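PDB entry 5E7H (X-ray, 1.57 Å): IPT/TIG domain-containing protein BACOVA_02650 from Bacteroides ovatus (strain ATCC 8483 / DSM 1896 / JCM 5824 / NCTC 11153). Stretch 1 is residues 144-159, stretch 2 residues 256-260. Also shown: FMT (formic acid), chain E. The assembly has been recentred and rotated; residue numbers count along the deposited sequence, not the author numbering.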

# COMPACT_ATOMS: atom_id res chain seq x y z
N GLN A 144 0.44 -9.62 12.22
CA GLN A 144 0.69 -9.04 13.53
C GLN A 144 -0.19 -7.81 13.63
O GLN A 144 0.12 -6.78 13.03
CB GLN A 144 2.16 -8.69 13.69
CG GLN A 144 2.50 -8.07 15.03
CD GLN A 144 3.96 -7.67 15.11
OE1 GLN A 144 4.28 -6.57 15.56
NE2 GLN A 144 4.85 -8.56 14.68
N TRP A 145 -1.34 -7.92 14.30
CA TRP A 145 -2.28 -6.80 14.29
C TRP A 145 -1.65 -5.59 14.98
O TRP A 145 -0.79 -5.73 15.84
CB TRP A 145 -3.61 -7.17 14.96
CG TRP A 145 -4.30 -8.39 14.35
CD1 TRP A 145 -4.67 -9.51 15.02
CD2 TRP A 145 -4.68 -8.61 12.97
NE1 TRP A 145 -5.25 -10.41 14.17
CE2 TRP A 145 -5.27 -9.89 12.91
CE3 TRP A 145 -4.60 -7.86 11.79
CZ2 TRP A 145 -5.76 -10.44 11.72
CZ3 TRP A 145 -5.09 -8.41 10.61
CH2 TRP A 145 -5.65 -9.70 10.59
N VAL A 146 -2.11 -4.41 14.58
CA VAL A 146 -1.60 -3.16 15.14
C VAL A 146 -1.91 -3.12 16.64
O VAL A 146 -3.01 -3.46 17.07
CB VAL A 146 -2.20 -1.93 14.43
CG1 VAL A 146 -1.61 -0.64 14.98
CG2 VAL A 146 -1.98 -2.02 12.93
N ASN A 147 -0.93 -2.71 17.44
CA ASN A 147 -1.09 -2.60 18.86
C ASN A 147 -2.14 -1.56 19.24
O ASN A 147 -2.26 -0.55 18.55
CB ASN A 147 0.26 -2.22 19.48
CG ASN A 147 0.33 -2.51 20.96
OD1 ASN A 147 -0.34 -1.87 21.78
ND2 ASN A 147 1.16 -3.48 21.32
N THR A 148 -2.87 -1.79 20.33
CA THR A 148 -3.89 -0.84 20.76
C THR A 148 -3.26 0.45 21.31
O THR A 148 -3.96 1.45 21.52
CB THR A 148 -4.87 -1.44 21.79
OG1 THR A 148 -4.15 -1.98 22.91
CG2 THR A 148 -5.72 -2.52 21.15
N SER A 149 -1.95 0.47 21.53
CA SER A 149 -1.28 1.73 21.87
C SER A 149 -1.19 2.66 20.66
O SER A 149 -0.88 3.86 20.81
CB SER A 149 0.12 1.48 22.44
OG SER A 149 0.95 0.92 21.44
N ILE A 150 -1.44 2.12 19.48
CA ILE A 150 -1.43 2.87 18.22
C ILE A 150 -2.87 3.08 17.74
O ILE A 150 -3.26 4.20 17.43
CB ILE A 150 -0.63 2.15 17.13
CG1 ILE A 150 0.81 1.88 17.59
CG2 ILE A 150 -0.67 2.95 15.82
CD1 ILE A 150 1.62 3.10 17.79
N ILE A 151 -3.65 2.00 17.68
CA ILE A 151 -5.08 2.09 17.37
C ILE A 151 -5.88 1.62 18.58
O ILE A 151 -5.99 0.42 18.83
CB ILE A 151 -5.46 1.26 16.13
CG1 ILE A 151 -4.66 1.71 14.91
CG2 ILE A 151 -6.97 1.37 15.89
CD1 ILE A 151 -4.90 0.86 13.67
N PRO A 152 -6.47 2.54 19.33
CA PRO A 152 -7.24 2.11 20.49
C PRO A 152 -8.37 1.15 20.16
O PRO A 152 -8.93 1.18 19.06
CB PRO A 152 -7.82 3.43 21.04
CG PRO A 152 -6.83 4.48 20.59
CD PRO A 152 -6.33 4.01 19.27
N GLY A 153 -8.69 0.29 21.12
CA GLY A 153 -9.74 -0.69 20.89
C GLY A 153 -11.08 -0.07 20.54
O GLY A 153 -11.88 -0.71 19.83
N ASN A 154 -11.35 1.14 21.02
CA ASN A 154 -12.67 1.71 20.79
C ASN A 154 -12.80 2.45 19.46
O ASN A 154 -13.88 3.02 19.19
CB ASN A 154 -13.08 2.61 21.95
CG ASN A 154 -12.21 3.86 22.11
OD1 ASN A 154 -11.37 4.18 21.29
ND2 ASN A 154 -12.46 4.59 23.19
N ILE A 155 -11.78 2.41 18.62
CA ILE A 155 -11.93 3.02 17.29
C ILE A 155 -12.88 2.20 16.42
O ILE A 155 -12.71 1.00 16.26
CB ILE A 155 -10.59 3.14 16.57
CG1 ILE A 155 -9.59 3.95 17.40
CG2 ILE A 155 -10.78 3.73 15.18
CD1 ILE A 155 -10.04 5.37 17.73
N PRO A 156 -13.90 2.83 15.84
CA PRO A 156 -14.75 2.09 14.91
C PRO A 156 -14.02 1.54 13.69
O PRO A 156 -13.13 2.21 13.15
CB PRO A 156 -15.77 3.13 14.46
CG PRO A 156 -15.81 4.11 15.56
CD PRO A 156 -14.40 4.20 16.04
N ILE A 157 -14.38 0.33 13.27
CA ILE A 157 -13.83 -0.24 12.06
C ILE A 157 -14.11 0.69 10.88
O ILE A 157 -13.27 0.81 9.97
CB ILE A 157 -14.40 -1.66 11.81
CG1 ILE A 157 -13.97 -2.61 12.94
CG2 ILE A 157 -14.04 -2.17 10.42
CD1 ILE A 157 -12.49 -2.83 13.08
N ASP A 158 -15.27 1.35 10.91
CA ASP A 158 -15.64 2.33 9.87
C ASP A 158 -14.64 3.47 9.73
O ASP A 158 -14.62 4.15 8.69
CB ASP A 158 -17.03 2.95 10.18
CG ASP A 158 -18.18 2.02 9.83
OD1 ASP A 158 -18.03 1.17 8.93
OD2 ASP A 158 -19.25 2.17 10.46
N ASP A 159 -13.81 3.71 10.75
CA ASP A 159 -12.83 4.80 10.72
C ASP A 159 -11.42 4.33 10.34
O ASP A 159 -10.47 5.11 10.44
CB ASP A 159 -12.78 5.50 12.08
CG ASP A 159 -14.06 6.24 12.43
OD1 ASP A 159 -14.91 6.44 11.54
OD2 ASP A 159 -14.19 6.62 13.61
N ARG A 256 -1.03 -2.81 5.94
CA ARG A 256 -1.05 -1.93 7.10
C ARG A 256 -2.47 -1.45 7.33
O ARG A 256 -3.25 -1.27 6.39
CB ARG A 256 -0.07 -0.75 6.90
CG ARG A 256 -0.30 0.05 5.62
CD ARG A 256 0.98 0.82 5.23
NE ARG A 256 0.83 1.62 4.02
CZ ARG A 256 1.24 1.28 2.80
NH1 ARG A 256 1.78 0.11 2.54
NH2 ARG A 256 1.08 2.17 1.81
N ILE A 257 -2.81 -1.24 8.60
CA ILE A 257 -4.11 -0.72 8.99
C ILE A 257 -3.89 0.65 9.57
O ILE A 257 -3.13 0.80 10.52
CB ILE A 257 -4.84 -1.62 10.02
CG1 ILE A 257 -5.14 -2.99 9.40
CG2 ILE A 257 -6.11 -0.95 10.51
CD1 ILE A 257 -5.68 -4.01 10.37
N VAL A 258 -4.52 1.66 8.96
CA VAL A 258 -4.34 3.05 9.37
C VAL A 258 -5.67 3.76 9.53
O VAL A 258 -6.70 3.26 9.07
CB VAL A 258 -3.47 3.83 8.35
CG1 VAL A 258 -2.10 3.21 8.22
CG2 VAL A 258 -4.13 3.86 6.99
N ARG A 259 -5.66 4.92 10.18
CA ARG A 259 -6.87 5.72 10.30
C ARG A 259 -7.23 6.34 8.96
O ARG A 259 -6.36 6.75 8.19
CB ARG A 259 -6.69 6.81 11.34
CG ARG A 259 -6.58 6.28 12.74
CD ARG A 259 -6.19 7.39 13.70
NE ARG A 259 -6.39 6.99 15.08
CZ ARG A 259 -5.57 6.19 15.76
NH1 ARG A 259 -4.46 5.68 15.21
NH2 ARG A 259 -5.85 5.90 17.02
N LYS A 260 -8.53 6.43 8.68
CA LYS A 260 -9.00 7.20 7.54
C LYS A 260 -8.72 8.67 7.76
O LYS A 260 -8.66 9.14 8.90
CB LYS A 260 -10.50 6.98 7.34
CG LYS A 260 -10.86 5.61 6.80
CD LYS A 260 -12.36 5.55 6.51
CE LYS A 260 -12.76 4.17 6.03
NZ LYS A 260 -14.23 4.10 5.78
OXT LYS A 260 -8.55 9.42 6.80
C FMT E . 3.71 -5.31 19.67
O1 FMT E . 4.19 -4.20 19.30
O2 FMT E . 2.55 -5.63 19.30
O HOH W 1 -13.93 1.00 7.22
O HOH W 2 -16.39 2.08 6.27
O HOH W 3 -10.31 7.96 10.90

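The closing strand, 256-259, and the C-terminal Lys 260 pack against a stretch that is mostly loop and becomes 3-10 at 157-159. The contact buries 483 Å², both sides summed. Closest CA pairs advance in the same order along both segments: Val 146 CA lies 7.1 Å from Ile 257 CA, Ile 151 CA lies 8.1 Å from Val 258 CA, and Asp 159 CA lies 5.5 Å from Lys 260 CA. The first two separations leave room for side chains between the backbones; the last is short enough for a direct backbone bond, Lys 260 N to Asp 159 O at 2.9 Å, nearly linear with an N-H...O angle of 177°.

At the apolar end, Ile 257 points its CA-to-CB bond toward the loop, whereas its strand neighbours Arg 256 and Val 258 point away, the alternation expected of a strand. Its chi1 m, chi2 t conformation extends Ile 257 CD1 to within 4.2 Å of Trp 145 CE3, while Ile 257 CG2 lies 3.8 Å from Ile 151 CD1. Ile 151 starts sideways, but the same m, t rotamer carries its CD1 inward. Val 146, with chi1 at -177°, completes this cluster by placing Val 146 CG2 4.1 Å from Ile 257 CB. No polar side-chain atom takes part in these closest side-chain approaches, which are ordinary van der Waals packing.

Arg 259 also leaves its backbone sideways. Chi1 m followed by chi2 and chi3 near 180° stretches the chain, and chi4 of 77° turns the guanidinium out of that extended line. Both terminal nitrogens bond to one carbonyl: Arg 259 NH1 donates to Ile 150 O at 2.9 Å (154°) and Arg 259 NH2 to the same Ile 150 O at 3.1 Å (142°). The acceptor lies near the guanidinium plane, as a forked bond of this kind requires. Pro 152 CD also sits at that edge, 3.0 Å from Arg 259 NH2, a tight contact without hydrogen-bonding character.

The loop's own bonds help define its shape around this acceptor. Asn 147 O receives Ile 150 N (2.9 Å) and Ile 151 N (3.0 Å), and Asn 147 OD1 accepts from Ser 149 N at 2.9 Å. A type I turn follows from Pro 152 to Ile 155.

The CA-to-CB bond of Lys 260 points toward the other stretch. Its chi1 is m and the other three chi angles are t, giving an extended chain in which Lys 260 NZ donates to Asp 158 O at 2.9 Å. Asp 158 itself directs its CA-to-CB bond away, yet water 2 links its carboxylate to the lysine, donating to Asp 158 OD1 (3.3 Å) and accepting from Lys 260 NZ (3.0 Å).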